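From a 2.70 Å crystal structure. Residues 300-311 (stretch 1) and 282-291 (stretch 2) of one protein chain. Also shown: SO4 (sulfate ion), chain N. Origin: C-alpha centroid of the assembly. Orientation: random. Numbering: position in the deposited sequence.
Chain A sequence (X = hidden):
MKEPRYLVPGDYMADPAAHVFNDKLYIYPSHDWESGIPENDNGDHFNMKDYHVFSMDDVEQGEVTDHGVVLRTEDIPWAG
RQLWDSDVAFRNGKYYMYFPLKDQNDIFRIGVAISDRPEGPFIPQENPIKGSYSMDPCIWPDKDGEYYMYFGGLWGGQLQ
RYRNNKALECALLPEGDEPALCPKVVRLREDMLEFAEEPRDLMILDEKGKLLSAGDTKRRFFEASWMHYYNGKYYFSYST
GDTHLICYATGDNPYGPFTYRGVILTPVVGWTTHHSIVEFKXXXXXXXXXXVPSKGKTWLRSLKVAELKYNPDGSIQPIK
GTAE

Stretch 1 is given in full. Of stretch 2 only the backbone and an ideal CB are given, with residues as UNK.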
# COMPACT_ATOMS: atom_id res chain seq x y z
N LEU A 300 -8.28 -7.43 26.05
CA LEU A 300 -8.37 -8.83 26.43
C LEU A 300 -9.83 -9.27 26.43
O LEU A 300 -10.57 -9.01 27.38
CB LEU A 300 -7.75 -9.07 27.81
CG LEU A 300 -6.27 -8.73 27.97
CD1 LEU A 300 -5.81 -9.03 29.39
CD2 LEU A 300 -5.44 -9.50 26.96
N ARG A 301 -10.24 -9.95 25.36
CA ARG A 301 -11.64 -10.27 25.15
C ARG A 301 -11.89 -11.78 25.14
O ARG A 301 -11.07 -12.55 24.64
CB ARG A 301 -12.12 -9.64 23.84
CG ARG A 301 -11.99 -8.13 23.81
CD ARG A 301 -11.97 -7.58 22.39
NE ARG A 301 -10.72 -7.89 21.70
CZ ARG A 301 -10.43 -7.48 20.47
NH1 ARG A 301 -11.29 -6.74 19.79
NH2 ARG A 301 -9.27 -7.81 19.91
N SER A 302 -13.03 -12.19 25.69
CA SER A 302 -13.40 -13.60 25.73
C SER A 302 -14.67 -13.81 24.92
O SER A 302 -15.68 -13.14 25.15
CB SER A 302 -13.62 -14.05 27.17
OG SER A 302 -12.49 -13.76 27.98
N LEU A 303 -14.62 -14.74 23.96
CA LEU A 303 -15.77 -14.96 23.09
C LEU A 303 -16.91 -15.69 23.79
O LEU A 303 -16.69 -16.50 24.69
CB LEU A 303 -15.36 -15.67 21.79
CG LEU A 303 -14.41 -16.87 21.78
CD1 LEU A 303 -14.99 -18.07 22.50
CD2 LEU A 303 -14.08 -17.24 20.35
N LYS A 304 -18.13 -15.40 23.36
CA LYS A 304 -19.32 -15.97 23.97
C LYS A 304 -20.45 -16.09 22.95
O LYS A 304 -20.43 -15.42 21.91
CB LYS A 304 -19.76 -15.12 25.16
CG LYS A 304 -20.01 -13.66 24.81
CD LYS A 304 -20.22 -12.82 26.06
CE LYS A 304 -21.39 -13.34 26.89
NZ LYS A 304 -21.61 -12.53 28.12
N VAL A 305 -21.43 -16.93 23.24
CA VAL A 305 -22.53 -17.16 22.31
C VAL A 305 -23.89 -17.00 22.98
O VAL A 305 -24.12 -17.52 24.07
CB VAL A 305 -22.41 -18.54 21.62
CG1 VAL A 305 -22.23 -19.64 22.66
CG2 VAL A 305 -23.63 -18.81 20.74
N ALA A 306 -24.78 -16.26 22.32
CA ALA A 306 -26.14 -16.09 22.80
C ALA A 306 -27.12 -16.43 21.68
O ALA A 306 -26.86 -16.13 20.51
CB ALA A 306 -26.36 -14.67 23.28
N GLU A 307 -28.24 -17.04 22.04
CA GLU A 307 -29.25 -17.42 21.05
C GLU A 307 -29.94 -16.20 20.46
O GLU A 307 -30.36 -15.30 21.19
CB GLU A 307 -30.28 -18.37 21.67
CG GLU A 307 -31.34 -18.85 20.70
CD GLU A 307 -32.24 -19.91 21.28
OE1 GLU A 307 -32.09 -20.22 22.48
OE2 GLU A 307 -33.10 -20.44 20.55
N LEU A 308 -30.03 -16.17 19.14
CA LEU A 308 -30.67 -15.06 18.44
C LEU A 308 -32.05 -15.48 17.92
O LEU A 308 -32.20 -16.55 17.35
CB LEU A 308 -29.80 -14.58 17.28
CG LEU A 308 -30.23 -13.30 16.58
CD1 LEU A 308 -29.08 -12.31 16.53
CD2 LEU A 308 -30.73 -13.59 15.17
N LYS A 309 -33.05 -14.63 18.14
CA LYS A 309 -34.41 -14.95 17.74
C LYS A 309 -35.03 -13.84 16.89
O LYS A 309 -34.75 -12.65 17.10
CB LYS A 309 -35.28 -15.22 18.97
CG LYS A 309 -34.86 -16.45 19.76
CD LYS A 309 -35.74 -16.65 20.98
CE LYS A 309 -35.33 -17.90 21.75
NZ LYS A 309 -36.16 -18.08 22.97
N TYR A 310 -35.87 -14.23 15.94
CA TYR A 310 -36.50 -13.27 15.04
C TYR A 310 -37.97 -13.07 15.38
O TYR A 310 -38.63 -13.96 15.91
CB TYR A 310 -36.39 -13.73 13.59
CG TYR A 310 -34.97 -13.87 13.08
CD1 TYR A 310 -34.28 -12.78 12.57
CD2 TYR A 310 -34.33 -15.11 13.09
CE1 TYR A 310 -32.98 -12.91 12.10
CE2 TYR A 310 -33.04 -15.25 12.62
CZ TYR A 310 -32.37 -14.15 12.13
OH TYR A 310 -31.09 -14.29 11.66
N ASN A 311 -38.48 -11.88 15.07
CA ASN A 311 -39.91 -11.61 15.15
C ASN A 311 -40.54 -11.91 13.80
O ASN A 311 -39.89 -11.77 12.77
CB ASN A 311 -40.15 -10.15 15.56
CG ASN A 311 -39.73 -9.87 16.99
OD1 ASN A 311 -39.99 -10.67 17.89
ND2 ASN A 311 -39.09 -8.73 17.20
N UNK A 282 -31.18 -25.58 13.45
CA UNK A 282 -32.51 -25.00 13.53
C UNK A 282 -32.61 -23.73 14.35
O UNK A 282 -33.66 -23.09 14.38
CB UNK A 282 -33.47 -26.04 14.11
N UNK A 283 -31.52 -23.37 15.03
CA UNK A 283 -31.51 -22.18 15.87
C UNK A 283 -30.42 -21.20 15.45
O UNK A 283 -29.35 -21.61 15.00
CB UNK A 283 -31.32 -22.57 17.34
N UNK A 284 -30.69 -19.91 15.61
CA UNK A 284 -29.73 -18.87 15.28
C UNK A 284 -28.94 -18.45 16.52
O UNK A 284 -29.47 -18.43 17.63
CB UNK A 284 -30.44 -17.66 14.67
N UNK A 285 -27.67 -18.12 16.32
CA UNK A 285 -26.80 -17.74 17.42
C UNK A 285 -26.03 -16.46 17.12
O UNK A 285 -25.64 -16.21 15.97
CB UNK A 285 -25.82 -18.88 17.73
N UNK A 286 -25.81 -15.64 18.14
CA UNK A 286 -25.01 -14.43 18.00
C UNK A 286 -23.69 -14.59 18.74
O UNK A 286 -23.60 -14.28 19.93
CB UNK A 286 -25.77 -13.21 18.52
N UNK A 287 -22.67 -15.08 18.04
CA UNK A 287 -21.34 -15.19 18.62
C UNK A 287 -20.75 -13.79 18.78
O UNK A 287 -20.80 -13.00 17.85
CB UNK A 287 -20.44 -16.07 17.75
N UNK A 288 -20.21 -13.50 19.96
CA UNK A 288 -19.61 -12.20 20.23
C UNK A 288 -18.60 -12.30 21.36
O UNK A 288 -18.12 -13.39 21.67
CB UNK A 288 -20.69 -11.17 20.57
N UNK A 289 -18.26 -11.17 21.98
CA UNK A 289 -17.32 -11.17 23.09
C UNK A 289 -17.53 -10.03 24.08
O UNK A 289 -18.14 -9.01 23.75
CB UNK A 289 -15.89 -11.11 22.54
N UNK A 290 -17.02 -10.21 25.30
CA UNK A 290 -16.91 -9.12 26.26
C UNK A 290 -15.68 -9.31 27.15
O UNK A 290 -15.01 -10.34 27.06
CB UNK A 290 -18.18 -9.03 27.11
N UNK A 291 -15.39 -8.33 27.99
CA UNK A 291 -14.18 -8.37 28.79
C UNK A 291 -14.45 -8.66 30.27
O UNK A 291 -13.81 -8.10 31.15
CB UNK A 291 -13.43 -7.04 28.65
S SO4 N . -10.93 -5.08 15.75
O1 SO4 N . -10.36 -6.17 16.53
O2 SO4 N . -12.35 -5.32 15.53
O3 SO4 N . -10.76 -3.82 16.47
O4 SO4 N . -10.26 -5.00 14.46

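Stretch 2 runs antiparallel to strand 302-308, so its CB atoms alternate between two faces of the sheet, one carrying S302, K304, A306 and L308, the other L303, V305 and E307. Position 282 has nothing of stretch 1 near its CB, and its phi of 84° favours glycine; it is G282. At position 283 the CB points toward stretch 1 and lies 4.2 Å from E307 OE2, so a basic or polar chain would suit. K283 fits, although its closest approach is aliphatic, CD to E307 OE2 at 3.7 Å.

Position 284 places its CB on the L308 face, 4.1 Å from Y310 CE2. A large apolar or aromatic side chain could cover the tyrosine. W284 does so: the Y310 ring turns its edge to the indole face, with planes at 89° and the five-membered ring centroid 4.7 Å from that of Y310. The backbone bonds L308 N to W284 O at 2.8 Å.

On the opposite face, position 285 has its CB 3.7 Å from V305 CG2, which invites an apolar or aromatic group. Y285 packs its CB there, and its ring lies near E307 CA. Position 286 returns to the L308 face, its CB 4.0 Å from L308 CD1; leucine, isoleucine, valine or methionine would all be reasonable. It is L286, whose N donates to A306 O at 2.6 Å.

Position 287 faces the V305 side, where a branched aliphatic or aromatic chain could meet the valine. F287 offers its ring face to V305 CG2, 4.0 Å from the ring centroid.

At position 288 the CB lies on the face of K304 and A306, with the aliphatic part of K304 available for a flat ring to cover. Several aromatics could serve. H288 sets its ring face against K304 CG, 3.7 Å from the centroid, and its edge near A306 CB; ND1 also donates to L286 O at 2.7 Å.

Position 289 has its CB 4.2 Å from R301 CB, beside a long arginine chain, so an aromatic or other flat group would suit. The ring of H289 lies under R301 CD, 3.7 Å from its centroid.

At position 290 the CB is 4.4 Å from K304 CD, and the lysine's ammonium calls for an acid. D290 answers with a salt bridge, K304 NZ to OD2 at 2.8 Å. Position 291 points sideways, its CB 3.7 Å from L300 O, where a small side chain is plausible; C291 brings SG to 3.6 Å from R301 CG.

Stretch 2 282-291: GKWYLFHHDC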
# COMPACT_ATOMS: atom_id res chain seq x y z
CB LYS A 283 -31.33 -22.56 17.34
CG LYS A 283 -32.40 -23.50 17.87
CD LYS A 283 -32.16 -23.84 19.32
CE LYS A 283 -33.22 -24.80 19.83
NZ LYS A 283 -33.01 -25.17 21.26
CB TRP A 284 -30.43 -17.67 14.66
CG TRP A 284 -30.97 -17.93 13.28
CD1 TRP A 284 -32.15 -18.54 12.96
CD2 TRP A 284 -30.34 -17.58 12.04
NE1 TRP A 284 -32.29 -18.59 11.60
CE2 TRP A 284 -31.20 -18.01 11.01
CE3 TRP A 284 -29.14 -16.95 11.70
CZ2 TRP A 284 -30.90 -17.83 9.66
CZ3 TRP A 284 -28.84 -16.77 10.36
CH2 TRP A 284 -29.72 -17.21 9.36
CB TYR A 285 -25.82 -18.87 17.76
CG TYR A 285 -26.49 -20.15 18.20
CD1 TYR A 285 -26.79 -20.37 19.54
CD2 TYR A 285 -26.83 -21.13 17.28
CE1 TYR A 285 -27.41 -21.53 19.95
CE2 TYR A 285 -27.45 -22.30 17.68
CZ TYR A 285 -27.74 -22.50 19.01
OH TYR A 285 -28.36 -23.66 19.42
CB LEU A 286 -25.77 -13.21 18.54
CG LEU A 286 -25.04 -11.87 18.47
CD1 LEU A 286 -24.86 -11.43 17.02
CD2 LEU A 286 -25.75 -10.80 19.28
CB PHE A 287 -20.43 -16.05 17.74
CG PHE A 287 -20.84 -17.49 17.67
CD1 PHE A 287 -20.26 -18.43 18.50
CD2 PHE A 287 -21.81 -17.91 16.76
CE1 PHE A 287 -20.63 -19.76 18.43
CE2 PHE A 287 -22.18 -19.24 16.69
CZ PHE A 287 -21.59 -20.16 17.53
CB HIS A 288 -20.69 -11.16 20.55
CG HIS A 288 -21.57 -11.54 21.70
ND1 HIS A 288 -22.49 -12.56 21.62
CD2 HIS A 288 -21.69 -11.02 22.94
CE1 HIS A 288 -23.13 -12.66 22.77
NE2 HIS A 288 -22.66 -11.74 23.59
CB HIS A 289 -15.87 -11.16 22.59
CG HIS A 289 -15.50 -9.92 21.83
ND1 HIS A 289 -14.94 -9.96 20.57
CD2 HIS A 289 -15.59 -8.61 22.15
CE1 HIS A 289 -14.71 -8.73 20.15
NE2 HIS A 289 -15.09 -7.89 21.09
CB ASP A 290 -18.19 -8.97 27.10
CG ASP A 290 -18.60 -10.26 27.79
OD1 ASP A 290 -17.74 -11.15 28.00
OD2 ASP A 290 -19.80 -10.39 28.13
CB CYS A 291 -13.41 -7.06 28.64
SG CYS A 291 -13.08 -6.61 26.92
O HOH W 1 -32.50 -18.94 17.68
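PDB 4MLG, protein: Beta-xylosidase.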